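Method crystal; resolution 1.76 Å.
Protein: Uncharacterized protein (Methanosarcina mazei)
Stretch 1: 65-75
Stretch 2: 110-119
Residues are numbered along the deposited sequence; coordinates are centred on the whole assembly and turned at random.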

# COMPACT_ATOMS: atom_id res chain seq x y z
N ARG B 65 10.03 6.54 2.13
CA ARG B 65 9.41 6.32 0.84
C ARG B 65 10.00 5.15 0.06
O ARG B 65 9.41 4.69 -0.92
CB ARG B 65 9.49 7.59 -0.02
CG ARG B 65 8.52 8.68 0.39
CD ARG B 65 8.72 9.91 -0.49
NE ARG B 65 7.69 10.92 -0.27
CZ ARG B 65 6.44 10.82 -0.70
NH1 ARG B 65 6.04 9.75 -1.37
NH2 ARG B 65 5.58 11.81 -0.46
N ASN B 66 11.16 4.65 0.50
CA ASN B 66 11.77 3.53 -0.21
C ASN B 66 11.07 2.20 0.08
O ASN B 66 11.30 1.21 -0.61
CB ASN B 66 13.25 3.43 0.13
CG ASN B 66 14.04 4.62 -0.38
OD1 ASN B 66 13.86 5.05 -1.52
ND2 ASN B 66 14.91 5.16 0.46
N THR B 67 10.22 2.19 1.10
CA THR B 67 9.49 0.98 1.46
C THR B 67 8.13 1.00 0.76
O THR B 67 7.34 1.92 0.96
CB THR B 67 9.29 0.89 2.99
OG1 THR B 67 10.57 0.82 3.63
CG2 THR B 67 8.49 -0.35 3.35
N GLN B 68 7.88 -0.02 -0.05
CA GLN B 68 6.64 -0.13 -0.83
C GLN B 68 5.38 -0.34 0.01
O GLN B 68 4.33 0.26 -0.26
CB GLN B 68 6.75 -1.28 -1.83
CG GLN B 68 8.01 -1.26 -2.70
CD GLN B 68 8.09 -0.03 -3.56
OE1 GLN B 68 7.16 0.28 -4.32
NE2 GLN B 68 9.20 0.69 -3.47
N ALA B 69 5.48 -1.19 1.03
CA ALA B 69 4.33 -1.49 1.88
C ALA B 69 4.78 -2.14 3.17
O ALA B 69 5.95 -2.50 3.33
CB ALA B 69 3.37 -2.41 1.14
N THR B 70 3.84 -2.30 4.09
CA THR B 70 4.12 -2.91 5.39
C THR B 70 3.23 -4.14 5.57
O THR B 70 2.02 -4.08 5.38
CB THR B 70 3.87 -1.90 6.52
OG1 THR B 70 4.83 -0.84 6.42
CG2 THR B 70 3.96 -2.56 7.88
N PHE B 71 3.86 -5.26 5.92
CA PHE B 71 3.14 -6.50 6.14
C PHE B 71 3.11 -6.79 7.63
O PHE B 71 4.17 -6.98 8.24
CB PHE B 71 3.82 -7.69 5.46
CG PHE B 71 3.78 -7.68 3.95
CD1 PHE B 71 3.19 -6.63 3.25
CD2 PHE B 71 4.35 -8.73 3.24
CE1 PHE B 71 3.17 -6.63 1.86
CE2 PHE B 71 4.34 -8.74 1.84
CZ PHE B 71 3.74 -7.69 1.15
N LEU B 72 1.92 -6.81 8.22
CA LEU B 72 1.78 -7.16 9.63
C LEU B 72 1.70 -8.68 9.62
O LEU B 72 0.84 -9.25 8.94
CB LEU B 72 0.50 -6.54 10.21
CG LEU B 72 0.12 -6.85 11.66
CD1 LEU B 72 1.25 -6.46 12.61
CD2 LEU B 72 -1.15 -6.09 12.00
N VAL B 73 2.59 -9.34 10.36
CA VAL B 73 2.63 -10.80 10.38
C VAL B 73 2.57 -11.39 11.78
O VAL B 73 2.78 -10.70 12.77
CB VAL B 73 3.92 -11.32 9.68
CG1 VAL B 73 4.00 -10.75 8.27
CG2 VAL B 73 5.15 -10.91 10.47
N ASP B 74 2.28 -12.69 11.84
CA ASP B 74 2.18 -13.38 13.12
C ASP B 74 3.57 -13.67 13.70
O ASP B 74 3.78 -13.57 14.91
CB ASP B 74 1.39 -14.68 12.95
CG ASP B 74 2.14 -15.71 12.13
OD1 ASP B 74 2.87 -15.32 11.19
OD2 ASP B 74 1.98 -16.92 12.40
N SER B 75 4.51 -14.02 12.83
CA SER B 75 5.86 -14.34 13.28
C SER B 75 6.96 -13.89 12.32
O SER B 75 7.08 -14.41 11.22
CB SER B 75 5.97 -15.86 13.49
OG SER B 75 7.32 -16.25 13.70
N GLY B 110 13.21 -6.81 -6.16
CA GLY B 110 13.55 -5.42 -5.91
C GLY B 110 12.64 -4.68 -4.95
O GLY B 110 13.00 -3.60 -4.47
N SER B 111 11.47 -5.24 -4.66
CA SER B 111 10.54 -4.58 -3.75
C SER B 111 11.09 -4.54 -2.34
O SER B 111 11.70 -5.50 -1.87
CB SER B 111 9.20 -5.33 -3.73
OG SER B 111 8.65 -5.46 -5.03
N VAL B 112 10.87 -3.42 -1.66
CA VAL B 112 11.32 -3.25 -0.28
C VAL B 112 10.07 -3.26 0.60
O VAL B 112 9.20 -2.41 0.46
CB VAL B 112 12.07 -1.93 -0.09
CG1 VAL B 112 12.43 -1.74 1.38
CG2 VAL B 112 13.34 -1.93 -0.96
N ILE B 113 10.01 -4.24 1.50
CA ILE B 113 8.85 -4.39 2.37
C ILE B 113 9.22 -4.39 3.84
O ILE B 113 10.24 -4.98 4.24
CB ILE B 113 8.13 -5.73 2.07
CG1 ILE B 113 7.68 -5.76 0.60
CG2 ILE B 113 6.96 -5.92 3.04
CD1 ILE B 113 6.60 -4.75 0.24
N GLU B 114 8.40 -3.73 4.65
CA GLU B 114 8.63 -3.72 6.09
C GLU B 114 7.73 -4.78 6.70
O GLU B 114 6.52 -4.77 6.49
CB GLU B 114 8.29 -2.35 6.69
CG GLU B 114 8.35 -2.35 8.21
CD GLU B 114 7.84 -1.06 8.82
OE1 GLU B 114 6.84 -0.52 8.30
OE2 GLU B 114 8.44 -0.60 9.81
N TYR B 115 8.33 -5.72 7.43
CA TYR B 115 7.57 -6.78 8.09
C TYR B 115 7.49 -6.41 9.57
O TYR B 115 8.50 -6.13 10.21
CB TYR B 115 8.28 -8.13 7.93
CG TYR B 115 8.17 -8.71 6.54
CD1 TYR B 115 7.26 -9.73 6.27
CD2 TYR B 115 8.96 -8.23 5.50
CE1 TYR B 115 7.16 -10.27 4.99
CE2 TYR B 115 8.86 -8.76 4.22
CZ TYR B 115 7.96 -9.79 3.97
OH TYR B 115 7.88 -10.36 2.72
N VAL B 116 6.27 -6.41 10.11
CA VAL B 116 6.08 -6.04 11.50
C VAL B 116 5.34 -7.11 12.29
O VAL B 116 4.42 -7.75 11.78
CB VAL B 116 5.29 -4.73 11.61
CG1 VAL B 116 5.12 -4.33 13.07
CG2 VAL B 116 5.99 -3.63 10.83
N GLU B 117 5.76 -7.30 13.53
CA GLU B 117 5.13 -8.26 14.43
C GLU B 117 4.74 -7.47 15.66
O GLU B 117 5.58 -6.84 16.29
CB GLU B 117 6.13 -9.35 14.81
CG GLU B 117 5.55 -10.47 15.66
CD GLU B 117 6.61 -11.45 16.14
OE1 GLU B 117 7.26 -12.09 15.29
OE2 GLU B 117 6.80 -11.56 17.37
N HIS B 118 3.45 -7.48 16.00
CA HIS B 118 2.97 -6.75 17.16
C HIS B 118 2.99 -7.63 18.41
O HIS B 118 2.64 -8.81 18.36
CB HIS B 118 1.54 -6.25 16.91
CG HIS B 118 1.47 -5.06 16.00
ND1 HIS B 118 0.29 -4.66 15.40
CD2 HIS B 118 2.41 -4.17 15.61
CE1 HIS B 118 0.52 -3.57 14.68
NE2 HIS B 118 1.80 -3.26 14.79
N SER B 119 3.42 -7.06 19.52
CA SER B 119 3.47 -7.79 20.78
C SER B 119 2.07 -7.79 21.38
O SER B 119 1.12 -7.35 20.74
CB SER B 119 4.47 -7.14 21.74
OG SER B 119 4.15 -5.79 21.97
O HOH W 1 1.78 -9.34 14.81

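The two stretches lie side by side as parallel neighbours in one sheet: the axes of the two strands approach to 4.7 Å, and their N-to-C directions differ by 28°. Together they bury 808 Å², counting both sides.

Stretch 2 enters through Gly-110, which touches nothing of stretch 1. Its phi/psi of 101/-15 would jam a CB against the preceding carbonyl, so the backbone itself calls for glycine. Ser-111 adds only a peripheral contact, its CA 4.3 Å from Gln-68 CG.

Bonding begins at Val-112, whose carbonyl O accepts a hydrogen bond from Gln-68 N at 2.8 Å; the 147° angle at the hydrogen makes it more bent than the bonds farther along. The same oxygen lies 3.5 Å from Thr-67 CA in a CA-H...O contact, while Val-112 CB packs 3.3 Å from Asn-66 O. Ala-69 N does not share this acceptor: it is 4.0 Å from Val-112 O and is buried without a partner anywhere in the model.

Ile-113 supplies hydrocarbon to the face it shares with Ala-69, Phe-71 and Tyr-115. With chi1 and chi2 both m, its CD1 lies 4.1 Å from Ala-69 CB, and its CG2 sits 3.7 Å from the centroid of the Phe-71 ring. That methyl is just 8° off the ring normal, which identifies a CH-pi contact over the face.

Glu-114 is bonded through both backbone and side chain. Its N donates to Ala-69 O (3.0 Å, 171°), and its O accepts from Phe-71 N (2.8 Å, 163°), so Glu-114 reaches the residues before and after its bridge partner, Thr-70, as a parallel ladder requires. Thr-70 CA also approaches Glu-114 O at 3.2 Å as a CA-H...O contact. Their side chains share a face, where Thr-70 OG1 donates to Glu-114 OE1 at 2.8 Å, a hydroxyl-to-carboxylate bond.

Tyr-115 bridges Phe-71, with CA atoms 4.8 Å apart. The edge of Phe-71 points toward the face of Tyr-115: the ring planes stand at 74° with centroids 5.3 Å apart, the geometry of an edge-to-face pair. Val-73 CG1 meets the edge of the tyrosine ring, 4.0 Å from Tyr-115 CD1.

Val-116 repeats the ladder one step on: its N donates to Phe-71 O (2.9 Å, 169°), and its O accepts from Val-73 N (2.8 Å, 174°), the straightest of the backbone bonds. Its bridge partner is Leu-72. On this face Val-116 CG2 packs 3.7 Å from Thr-70 CG2, continuing the row with apolar contact.

Beyond the last bridge, Glu-117 extends its side chain with chi1 and chi2 both t, placing OE1 3.3 Å from Ser-75 CA. At His-118 a water replaces a direct backbone link: it donates to Val-73 O at 2.6 Å and accepts from His-118 N at 2.8 Å. The imidazole receives Leu-72 CD1 over one face, 3.5 Å from the ring centroid and 14° off its normal. Ser-119 makes no contact with stretch 1.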